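Local coordinates for McyG protein (Microcystis aeruginosa PCC 7806, PDB 4R0M) that binds phenylalanyl-adenylate in its adenylation domain and probably activates an aromatic starter acid for loading onto its peptidyl carrier domain in microcystin assembly, at residues 46-49 / 50-53; 498-501 / 502-506; 551-554 / 555-559. All coordinates share one frame; numbering follows the deposited sequence.

Contact 1 (46-49 / 50-53); sequences QSYQ and DLYQ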
ATOM      1  N   GLN A  46      -9.455   4.101  22.200  1.00 32.89           N
ATOM      2  CA  GLN A  46     -10.624   3.238  22.155  1.00 31.74           C
ATOM      3  C   GLN A  46     -10.153   1.813  22.410  1.00 30.87           C
ATOM      4  O   GLN A  46      -9.515   1.201  21.551  1.00 30.87           O
ATOM      5  CB  GLN A  46     -11.322   3.348  20.794  1.00 32.12           C
ATOM      6  CG  GLN A  46     -12.648   2.603  20.695  1.00 32.40           C
ATOM      7  CD  GLN A  46     -13.285   2.689  19.316  1.00 32.43           C
ATOM      8  OE1 GLN A  46     -12.606   2.589  18.290  1.00 32.69           O
ATOM      9  NE2 GLN A  46     -14.605   2.859  19.287  1.00 31.50           N
ATOM     10  N   SER A  47     -10.453   1.296  23.601  1.00 30.21           N
ATOM     11  CA  SER A  47     -10.102  -0.082  23.959  1.00 29.48           C
ATOM     12  C   SER A  47     -10.835  -1.069  23.055  1.00 28.49           C
ATOM     13  O   SER A  47     -11.866  -0.732  22.470  1.00 27.81           O
ATOM     14  CB  SER A  47     -10.425  -0.365  25.431  1.00 29.15           C
ATOM     15  OG  SER A  47     -11.820  -0.530  25.634  1.00 28.42           O
ATOM     16  N   TYR A  48     -10.302  -2.282  22.946  1.00 28.65           N
ATOM     17  CA  TYR A  48     -10.916  -3.315  22.110  1.00 29.48           C
ATOM     18  C   TYR A  48     -12.352  -3.635  22.526  1.00 30.15           C
ATOM     19  O   TYR A  48     -13.182  -3.989  21.685  1.00 30.31           O
ATOM     20  CB  TYR A  48     -10.059  -4.578  22.081  1.00 29.32           C
ATOM     21  CG  TYR A  48      -8.789  -4.426  21.277  1.00 29.10           C
ATOM     22  CD1 TYR A  48      -8.829  -3.997  19.948  1.00 29.27           C
ATOM     23  CD2 TYR A  48      -7.550  -4.718  21.836  1.00 28.99           C
ATOM     24  CE1 TYR A  48      -7.669  -3.856  19.205  1.00 29.23           C
ATOM     25  CE2 TYR A  48      -6.382  -4.583  21.101  1.00 29.33           C
ATOM     26  CZ  TYR A  48      -6.448  -4.151  19.786  1.00 29.58           C
ATOM     27  OH  TYR A  48      -5.294  -4.013  19.044  1.00 29.78           O
ATOM     28  N   GLN A  49     -12.632  -3.488  23.821  1.00 31.05           N
ATOM     29  CA  GLN A  49     -13.984  -3.612  24.362  1.00 31.94           C
ATOM     30  C   GLN A  49     -14.903  -2.507  23.829  1.00 31.88           C
ATOM     31  O   GLN A  49     -16.039  -2.780  23.434  1.00 31.77           O
ATOM     32  CB  GLN A  49     -13.947  -3.597  25.900  1.00 33.30           C
ATOM     33  CG  GLN A  49     -15.299  -3.784  26.583  1.00 33.96           C
ATOM     34  CD  GLN A  49     -15.938  -5.130  26.281  1.00 35.16           C
ATOM     35  OE1 GLN A  49     -16.931  -5.207  25.555  1.00 36.24           O
ATOM     36  NE2 GLN A  49     -15.365  -6.199  26.828  1.00 35.34           N
ATOM     37  N   ASP A  50     -14.404  -1.269  23.822  1.00 31.90           N
ATOM     38  CA  ASP A  50     -15.151  -0.121  23.294  1.00 32.26           C
ATOM     39  C   ASP A  50     -15.400  -0.255  21.793  1.00 32.07           C
ATOM     40  O   ASP A  50     -16.493   0.048  21.312  1.00 32.30           O
ATOM     41  CB  ASP A  50     -14.413   1.193  23.572  1.00 33.25           C
ATOM     42  CG  ASP A  50     -14.321   1.521  25.051  1.00 34.13           C
ATOM     43  OD1 ASP A  50     -15.375   1.666  25.706  1.00 34.88           O
ATOM     44  OD2 ASP A  50     -13.187   1.663  25.553  1.00 34.61           O
ATOM     45  N   LEU A  51     -14.379  -0.703  21.063  1.00 31.94           N
ATOM     46  CA  LEU A  51     -14.483  -0.929  19.622  1.00 32.27           C
ATOM     47  C   LEU A  51     -15.575  -1.951  19.316  1.00 32.64           C
ATOM     48  O   LEU A  51     -16.438  -1.716  18.465  1.00 33.25           O
ATOM     49  CB  LEU A  51     -13.135  -1.388  19.049  1.00 31.87           C
ATOM     50  CG  LEU A  51     -13.094  -1.931  17.614  1.00 31.64           C
ATOM     51  CD1 LEU A  51     -13.298  -0.823  16.589  1.00 31.57           C
ATOM     52  CD2 LEU A  51     -11.785  -2.658  17.357  1.00 30.97           C
ATOM     53  N   TYR A  52     -15.533  -3.073  20.032  1.00 32.66           N
ATOM     54  CA  TYR A  52     -16.533  -4.129  19.905  1.00 32.41           C
ATOM     55  C   TYR A  52     -17.946  -3.596  20.148  1.00 31.91           C
ATOM     56  O   TYR A  52     -18.858  -3.877  19.370  1.00 31.88           O
ATOM     57  CB  TYR A  52     -16.201  -5.285  20.859  1.00 32.68           C
ATOM     58  CG  TYR A  52     -17.254  -6.371  20.945  1.00 33.07           C
ATOM     59  CD1 TYR A  52     -17.373  -7.338  19.948  1.00 33.43           C
ATOM     60  CD2 TYR A  52     -18.122  -6.439  22.036  1.00 33.24           C
ATOM     61  CE1 TYR A  52     -18.333  -8.335  20.030  1.00 33.73           C
ATOM     62  CE2 TYR A  52     -19.086  -7.431  22.125  1.00 33.22           C
ATOM     63  CZ  TYR A  52     -19.188  -8.377  21.123  1.00 33.56           C
ATOM     64  OH  TYR A  52     -20.145  -9.363  21.207  1.00 33.59           O
ATOM     65  N   GLN A  53     -18.116  -2.816  21.216  1.00 31.85           N
ATOM     66  CA  GLN A  53     -19.418  -2.235  21.550  1.00 32.03           C
ATOM     67  C   GLN A  53     -19.878  -1.234  20.493  1.00 31.47           C
ATOM     68  O   GLN A  53     -21.058  -1.195  20.143  1.00 31.49           O
ATOM     69  CB  GLN A  53     -19.400  -1.572  22.935  1.00 32.62           C
ATOM     70  CG  GLN A  53     -19.245  -2.521  24.122  1.00 33.45           C
ATOM     71  CD  GLN A  53     -20.350  -3.565  24.231  1.00 33.95           C
ATOM     72  OE1 GLN A  53     -21.502  -3.321  23.873  1.00 33.94           O
ATOM     73  NE2 GLN A  53     -19.996  -4.739  24.741  1.00 34.73           N
TER
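A capping box between Ser47 and Asp50 starts helix 48-64 where strand 43-47 runs into it. Asp50 N donates to Ser47 OG at 3.2 Å, nearly straight at 160°. In return Ser47 OG gives its proton to Asp50 OD2 at 2.6 Å, arriving from above the carboxylate plane, while Ser47 N adds only a weak bond to the same oxygen. Within the helix, Gln49 and Gln53 run side by side with their amides nearly coplanar, and Gln53 NE2 reaches Gln49 OE1 at 3.2 Å, almost perfectly linear at 178°. Gln46 has its CG anti to the backbone N (chi1 -173°) and continues extended across the first turn: CG rests 3.7 Å from Asp50 CB, and CD 3.8 Å from Leu51 CA. Its amide is gripped at both ends, OE1 by Tyr36 OH and NE2 by Asp54 OD2. Cut back to an alanine here, the chain would probably leave Tyr36 OH and Asp54 OD2 without their amide mate and lose the packing against Asp50 CB and Leu51 CA. Leu51 packs on helices 19-27 and 80-93, whereas Tyr48 lies against helices 19-27 and 227-240, its OH bonded to Cys242 O and Gln244 NE2.

Contact 2 (498-501 / 502-506); sequences KVVR and KIRSH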
ATOM      1  N   LYS A 498      15.035  24.598 -15.302  1.00 72.98           N
ATOM      2  CA  LYS A 498      16.474  24.448 -15.084  1.00 71.61           C
ATOM      3  C   LYS A 498      16.820  23.022 -14.666  1.00 69.15           C
ATOM      4  O   LYS A 498      17.891  22.511 -15.005  1.00 68.43           O
ATOM      5  CB  LYS A 498      16.967  25.432 -14.018  1.00 73.83           C
ATOM      6  CG  LYS A 498      16.712  26.900 -14.333  1.00 75.97           C
ATOM      7  CD  LYS A 498      17.076  27.786 -13.148  1.00 77.25           C
ATOM      8  CE  LYS A 498      16.653  29.232 -13.368  1.00 77.65           C
ATOM      9  NZ  LYS A 498      17.462  29.916 -14.416  1.00 77.47           N
ATOM     10  N   VAL A 499      15.904  22.389 -13.934  1.00 65.88           N
ATOM     11  CA  VAL A 499      16.108  21.028 -13.433  1.00 62.66           C
ATOM     12  C   VAL A 499      15.967  19.957 -14.516  1.00 60.07           C
ATOM     13  O   VAL A 499      16.563  18.886 -14.401  1.00 58.84           O
ATOM     14  CB  VAL A 499      15.211  20.697 -12.211  1.00 62.72           C
ATOM     15  CG1 VAL A 499      15.661  21.484 -10.988  1.00 62.66           C
ATOM     16  CG2 VAL A 499      13.744  20.964 -12.508  1.00 62.84           C
ATOM     17  N   VAL A 500      15.187  20.251 -15.558  1.00 57.44           N
ATOM     18  CA  VAL A 500      15.033  19.350 -16.709  1.00 55.25           C
ATOM     19  C   VAL A 500      16.401  19.017 -17.309  1.00 54.79           C
ATOM     20  O   VAL A 500      16.744  17.843 -17.487  1.00 53.73           O
ATOM     21  CB  VAL A 500      14.113  19.953 -17.797  1.00 54.22           C
ATOM     22  CG1 VAL A 500      14.092  19.080 -19.045  1.00 52.38           C
ATOM     23  CG2 VAL A 500      12.702  20.149 -17.262  1.00 53.95           C
ATOM     24  N   ARG A 501      17.174  20.061 -17.599  1.00 54.76           N
ATOM     25  CA  ARG A 501      18.532  19.920 -18.113  1.00 55.35           C
ATOM     26  C   ARG A 501      19.417  19.189 -17.101  1.00 53.82           C
ATOM     27  O   ARG A 501      20.205  18.315 -17.466  1.00 53.08           O
ATOM     28  CB  ARG A 501      19.117  21.299 -18.432  1.00 57.60           C
ATOM     29  CG  ARG A 501      20.242  21.282 -19.455  1.00 59.89           C
ATOM     30  CD  ARG A 501      20.912  22.645 -19.597  1.00 61.79           C
ATOM     31  NE  ARG A 501      20.052  23.660 -20.212  1.00 62.54           N
ATOM     32  CZ  ARG A 501      19.817  23.770 -21.520  1.00 63.01           C
ATOM     33  NH1 ARG A 501      20.359  22.917 -22.380  1.00 63.67           N
ATOM     34  NH2 ARG A 501      19.025  24.734 -21.970  1.00 62.68           N
ATOM     35  N   LYS A 502      19.257  19.546 -15.829  1.00 53.05           N
ATOM     36  CA  LYS A 502      20.022  18.956 -14.735  1.00 51.87           C
ATOM     37  C   LYS A 502      19.727  17.465 -14.554  1.00 50.01           C
ATOM     38  O   LYS A 502      20.606  16.703 -14.150  1.00 50.36           O
ATOM     39  CB  LYS A 502      19.740  19.715 -13.440  1.00 54.18           C
ATOM     40  CG  LYS A 502      20.931  19.815 -12.499  1.00 56.53           C
ATOM     41  CD  LYS A 502      20.787  20.998 -11.549  1.00 58.09           C
ATOM     42  CE  LYS A 502      21.005  22.326 -12.263  1.00 58.77           C
ATOM     43  NZ  LYS A 502      20.631  23.493 -11.417  1.00 59.69           N
ATOM     44  N   ILE A 503      18.495  17.059 -14.859  1.00 47.59           N
ATOM     45  CA  ILE A 503      18.088  15.653 -14.778  1.00 46.08           C
ATOM     46  C   ILE A 503      18.736  14.822 -15.889  1.00 45.36           C
ATOM     47  O   ILE A 503      19.318  13.770 -15.620  1.00 44.90           O
ATOM     48  CB  ILE A 503      16.545  15.492 -14.780  1.00 45.32           C
ATOM     49  CG1 ILE A 503      15.956  16.007 -13.464  1.00 45.53           C
ATOM     50  CG2 ILE A 503      16.143  14.034 -14.978  1.00 44.77           C
ATOM     51  CD1 ILE A 503      14.472  16.308 -13.510  1.00 45.36           C
ATOM     52  N   ARG A 504      18.644  15.308 -17.126  1.00 44.93           N
ATOM     53  CA  ARG A 504      19.196  14.605 -18.287  1.00 43.92           C
ATOM     54  C   ARG A 504      20.691  14.308 -18.146  1.00 43.46           C
ATOM     55  O   ARG A 504      21.121  13.177 -18.382  1.00 43.07           O
ATOM     56  CB  ARG A 504      18.935  15.388 -19.576  1.00 43.08           C
ATOM     57  CG  ARG A 504      18.983  14.532 -20.834  1.00 42.62           C
ATOM     58  CD  ARG A 504      18.885  15.359 -22.110  1.00 42.07           C
ATOM     59  NE  ARG A 504      17.818  16.364 -22.075  1.00 41.20           N
ATOM     60  CZ  ARG A 504      16.537  16.123 -22.344  1.00 40.64           C
ATOM     61  NH1 ARG A 504      16.129  14.903 -22.665  1.00 40.31           N
ATOM     62  NH2 ARG A 504      15.656  17.113 -22.286  1.00 41.24           N
ATOM     63  N   SER A 505      21.469  15.318 -17.758  1.00 43.37           N
ATOM     64  CA  SER A 505      22.919  15.162 -17.617  1.00 44.86           C
ATOM     65  C   SER A 505      23.294  14.210 -16.479  1.00 45.27           C
ATOM     66  O   SER A 505      24.128  13.321 -16.662  1.00 45.64           O
ATOM     67  CB  SER A 505      23.607  16.518 -17.441  1.00 45.29           C
ATOM     68  OG  SER A 505      23.108  17.203 -16.308  1.00 46.73           O
ATOM     69  N   HIS A 506      22.659  14.384 -15.320  1.00 45.55           N
ATOM     70  CA  HIS A 506      22.909  13.530 -14.155  1.00 45.60           C
ATOM     71  C   HIS A 506      22.626  12.075 -14.427  1.00 44.88           C
ATOM     72  O   HIS A 506      23.356  11.202 -13.956  1.00 45.36           O
ATOM     73  CB  HIS A 506      22.115  14.017 -12.949  1.00 46.92           C
ATOM     74  CG  HIS A 506      22.637  13.506 -11.628  1.00 48.12           C
ATOM     75  ND1 HIS A 506      22.032  12.518 -10.941  1.00 48.57           N
ATOM     76  CD2 HIS A 506      23.748  13.885 -10.876  1.00 48.29           C
ATOM     77  CE1 HIS A 506      22.716  12.277  -9.806  1.00 48.63           C
ATOM     78  NE2 HIS A 506      23.768  13.114  -9.769  1.00 48.76           N
TER
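Val499 and Ile503 make the shortest of the backbone hydrogen bonds that tie 498-501 to 502-506, with Ile503 N 2.7 Å from Val499 O. Arg504 N follows on Val500 O at 3.2 Å with a straighter N-H (167°), and Ser505 N on Arg501 O at 3.3 Å. The bond nearest Lys498 is looser, since Lys502 N meets Lys498 O only weakly.

Side-chain carbons also close over the carbonyls. Ile503 places CG1 beside its own backbone N (chi1 -70°), which brings that atom back to 3.1 Å from Val499 O; CD1 stays over the same oxygen at 3.4 Å. Lys502 CB lies 3.4 Å from Val499 O too, so aliphatic carbon from two residues flanks this carbonyl.

The stretch belongs to helix 498-511, the connecting helix of a beta-alpha-beta unit between strands 479-486 and 517-520. Val499 packs on Phe486, Val500 on Val518 and Pro520, and Ile503 reaches both strands through Ile484, Phe486 and Val518. Lys498, Arg501, Lys502 and Ser505 lie on the exposed side.

Polar side chains add little across the turn. Ser505 OG sits about as far from Arg501 O as from Lys502 O, and its single proton can serve either, weakly. Arg504 lies alongside Val500, pointing the same way, and its NH2 comes obliquely to 4.1 Å from Val500 CG1. The guanidinium is turned there by a bend at chi3 (-47°), and its NH1 makes weak bonds to Pro515 O and Ala516 O.

Contact 3 (551-554 / 555-559); sequences RIQE and IDQYL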
ATOM      1  N   ARG A 551       3.395  20.626 -23.219  1.00 49.05           N
ATOM      2  CA  ARG A 551       4.476  20.946 -22.291  1.00 49.27           C
ATOM      3  C   ARG A 551       5.837  20.569 -22.878  1.00 49.08           C
ATOM      4  O   ARG A 551       6.796  21.328 -22.747  1.00 49.07           O
ATOM      5  CB  ARG A 551       4.249  20.255 -20.941  1.00 49.88           C
ATOM      6  CG  ARG A 551       5.135  20.769 -19.816  1.00 50.56           C
ATOM      7  CD  ARG A 551       4.556  20.441 -18.451  1.00 51.52           C
ATOM      8  NE  ARG A 551       3.360  21.229 -18.161  1.00 52.91           N
ATOM      9  CZ  ARG A 551       2.674  21.174 -17.023  1.00 53.51           C
ATOM     10  NH1 ARG A 551       3.055  20.363 -16.043  1.00 53.74           N
ATOM     11  NH2 ARG A 551       1.601  21.937 -16.864  1.00 53.66           N
ATOM     12  N   ILE A 552       5.901  19.406 -23.532  1.00 48.97           N
ATOM     13  CA  ILE A 552       7.113  18.944 -24.220  1.00 49.62           C
ATOM     14  C   ILE A 552       7.598  19.978 -25.240  1.00 50.93           C
ATOM     15  O   ILE A 552       8.768  20.369 -25.223  1.00 50.69           O
ATOM     16  CB  ILE A 552       6.902  17.563 -24.891  1.00 48.73           C
ATOM     17  CG1 ILE A 552       6.834  16.462 -23.824  1.00 48.13           C
ATOM     18  CG2 ILE A 552       8.014  17.262 -25.892  1.00 47.80           C
ATOM     19  CD1 ILE A 552       6.231  15.156 -24.302  1.00 48.25           C
ATOM     20  N   GLN A 553       6.690  20.424 -26.108  1.00 52.51           N
ATOM     21  CA  GLN A 553       7.001  21.447 -27.106  1.00 53.87           C
ATOM     22  C   GLN A 553       7.433  22.753 -26.441  1.00 54.48           C
ATOM     23  O   GLN A 553       8.431  23.353 -26.840  1.00 54.11           O
ATOM     24  CB  GLN A 553       5.812  21.685 -28.045  1.00 54.94           C
ATOM     25  CG  GLN A 553       5.492  20.520 -28.975  1.00 56.57           C
ATOM     26  CD  GLN A 553       6.649  20.148 -29.890  1.00 58.15           C
ATOM     27  OE1 GLN A 553       7.154  20.980 -30.646  1.00 59.35           O
ATOM     28  NE2 GLN A 553       7.069  18.887 -29.827  1.00 57.88           N
ATOM     29  N   GLU A 554       6.684  23.162 -25.415  1.00 55.16           N
ATOM     30  CA  GLU A 554       6.955  24.385 -24.658  1.00 56.35           C
ATOM     31  C   GLU A 554       8.356  24.388 -24.037  1.00 57.48           C
ATOM     32  O   GLU A 554       9.053  25.408 -24.072  1.00 58.07           O
ATOM     33  CB  GLU A 554       5.891  24.579 -23.573  1.00 56.79           C
ATOM     34  CG  GLU A 554       5.959  25.912 -22.840  1.00 58.30           C
ATOM     35  CD  GLU A 554       5.112  25.940 -21.577  1.00 59.43           C
ATOM     36  OE1 GLU A 554       4.819  24.861 -21.016  1.00 60.40           O
ATOM     37  OE2 GLU A 554       4.744  27.050 -21.135  1.00 60.21           O
ATOM     38  N   ILE A 555       8.755  23.249 -23.472  1.00 57.65           N
ATOM     39  CA  ILE A 555      10.092  23.084 -22.899  1.00 58.72           C
ATOM     40  C   ILE A 555      11.144  23.100 -24.010  1.00 60.01           C
ATOM     41  O   ILE A 555      12.172  23.768 -23.887  1.00 60.69           O
ATOM     42  CB  ILE A 555      10.202  21.792 -22.054  1.00 58.25           C
ATOM     43  CG1 ILE A 555       9.315  21.896 -20.810  1.00 57.66           C
ATOM     44  CG2 ILE A 555      11.643  21.535 -21.622  1.00 58.34           C
ATOM     45  CD1 ILE A 555       8.886  20.558 -20.252  1.00 56.52           C
ATOM     46  N   ASP A 556      10.864  22.378 -25.095  1.00 60.98           N
ATOM     47  CA  ASP A 556      11.747  22.338 -26.259  1.00 61.56           C
ATOM     48  C   ASP A 556      11.917  23.721 -26.893  1.00 62.61           C
ATOM     49  O   ASP A 556      12.996  24.053 -27.388  1.00 62.16           O
ATOM     50  CB  ASP A 556      11.228  21.339 -27.293  1.00 60.67           C
ATOM     51  CG  ASP A 556      12.313  20.861 -28.239  1.00 61.40           C
ATOM     52  OD1 ASP A 556      13.410  20.499 -27.762  1.00 61.30           O
ATOM     53  OD2 ASP A 556      12.065  20.837 -29.463  1.00 61.99           O
ATOM     54  N   GLN A 557      10.849  24.519 -26.865  1.00 63.62           N
ATOM     55  CA  GLN A 557      10.887  25.905 -27.332  1.00 65.92           C
ATOM     56  C   GLN A 557      11.688  26.792 -26.384  1.00 67.75           C
ATOM     57  O   GLN A 557      12.305  27.769 -26.815  1.00 68.92           O
ATOM     58  CB  GLN A 557       9.472  26.467 -27.489  1.00 65.60           C
ATOM     59  CG  GLN A 557       8.732  25.979 -28.726  1.00 66.05           C
ATOM     60  CD  GLN A 557       7.223  26.109 -28.598  1.00 67.47           C
ATOM     61  OE1 GLN A 557       6.714  27.029 -27.955  1.00 68.56           O
ATOM     62  NE2 GLN A 557       6.498  25.182 -29.216  1.00 67.48           N
ATOM     63  N   TYR A 558      11.669  26.453 -25.094  1.00 69.46           N
ATOM     64  CA  TYR A 558      12.451  27.183 -24.099  1.00 71.23           C
ATOM     65  C   TYR A 558      13.938  26.854 -24.218  1.00 71.93           C
ATOM     66  O   TYR A 558      14.785  27.742 -24.093  1.00 72.01           O
ATOM     67  CB  TYR A 558      11.951  26.916 -22.678  1.00 72.05           C
ATOM     68  CG  TYR A 558      12.644  27.775 -21.647  1.00 73.02           C
ATOM     69  CD1 TYR A 558      12.183  29.061 -21.360  1.00 73.42           C
ATOM     70  CD2 TYR A 558      13.776  27.313 -20.973  1.00 73.04           C
ATOM     71  CE1 TYR A 558      12.823  29.857 -20.423  1.00 73.81           C
ATOM     72  CE2 TYR A 558      14.421  28.101 -20.034  1.00 73.40           C
ATOM     73  CZ  TYR A 558      13.941  29.370 -19.763  1.00 73.67           C
ATOM     74  OH  TYR A 558      14.580  30.153 -18.832  1.00 75.20           O
ATOM     75  N   LEU A 559      14.246  25.578 -24.443  1.00 72.87           N
ATOM     76  CA  LEU A 559      15.575  25.175 -24.890  1.00 74.32           C
ATOM     77  C   LEU A 559      15.759  25.762 -26.289  1.00 76.35           C
ATOM     78  O   LEU A 559      14.792  26.237 -26.894  1.00 77.14           O
ATOM     79  CB  LEU A 559      15.700  23.647 -24.937  1.00 73.87           C
ATOM     80  CG  LEU A 559      15.316  22.798 -23.718  1.00 73.81           C
ATOM     81  CD1 LEU A 559      14.913  21.399 -24.161  1.00 73.83           C
ATOM     82  CD2 LEU A 559      16.438  22.735 -22.692  1.00 73.73           C
TER
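Arg551 and Ile555 form the close-packed side of helix 549-558, the last helix of the modelled chain, which lies against strand 517-520. With chi1 at -66°, CG1 of Ile555 stands opposite its own carbonyl carbon, and the branch folds back along the helix: CG1 is 3.2 Å from Arg551 O, and CD1 comes to 3.8 Å from Arg551 CG, the two side chains meeting at a slant. Ile555 is buried, and it also touches Pro520. Ile552, one turn away on the strand side, packs on Tyr517 and Ile519. Beyond CG the arginine turns off at chi3 and leaves the isoleucine; its NH1 makes a salt bridge with Glu522 and a hydrogen bond to Pro520 O, so the aliphatic stem serves the packing while the charged end ties the helix to the chain just past the strand.

The other side is open to solvent and looser. Gln553, Glu554, Asp556, Gln557 and Tyr558 are all exposed. Gln557 still lies back over the preceding turn, with CG 3.2 Å from Gln553 O and NE2 3.8 Å from Gln553 CB. The ring of Tyr558 leads away from 551-554, leaving its CB 3.6 Å from Glu554 O. Backbone bonds hold the turns on both sides, but the one from Tyr558 N to Glu554 O is bent to 136°. Leu559 then leaves helical geometry, yet Leu559 N still donates to Ile555 O at 2.8 Å.

Contact 1 stands apart, its centre 54 Å from that of contact 2 and 58 Å from that of contact 3, on the opposite side of the chain's centre. This fits the two-part build of ANL adenylation enzymes, with contact 1 in the large N-terminal part and the other two probably in the small C-terminal one. Contacts 2 and 3 are neighbours, 14 Å between centres: Arg501 NH2 packs 3.3 Å from Leu559 CD2, and both helices rest on strand 517-520, with Val500 and Ile555 each touching Pro520. The phenylalanyl-adenylate is held by residues between 182 and 533, so neither contact 1 nor contact 3 contributes to its pocket.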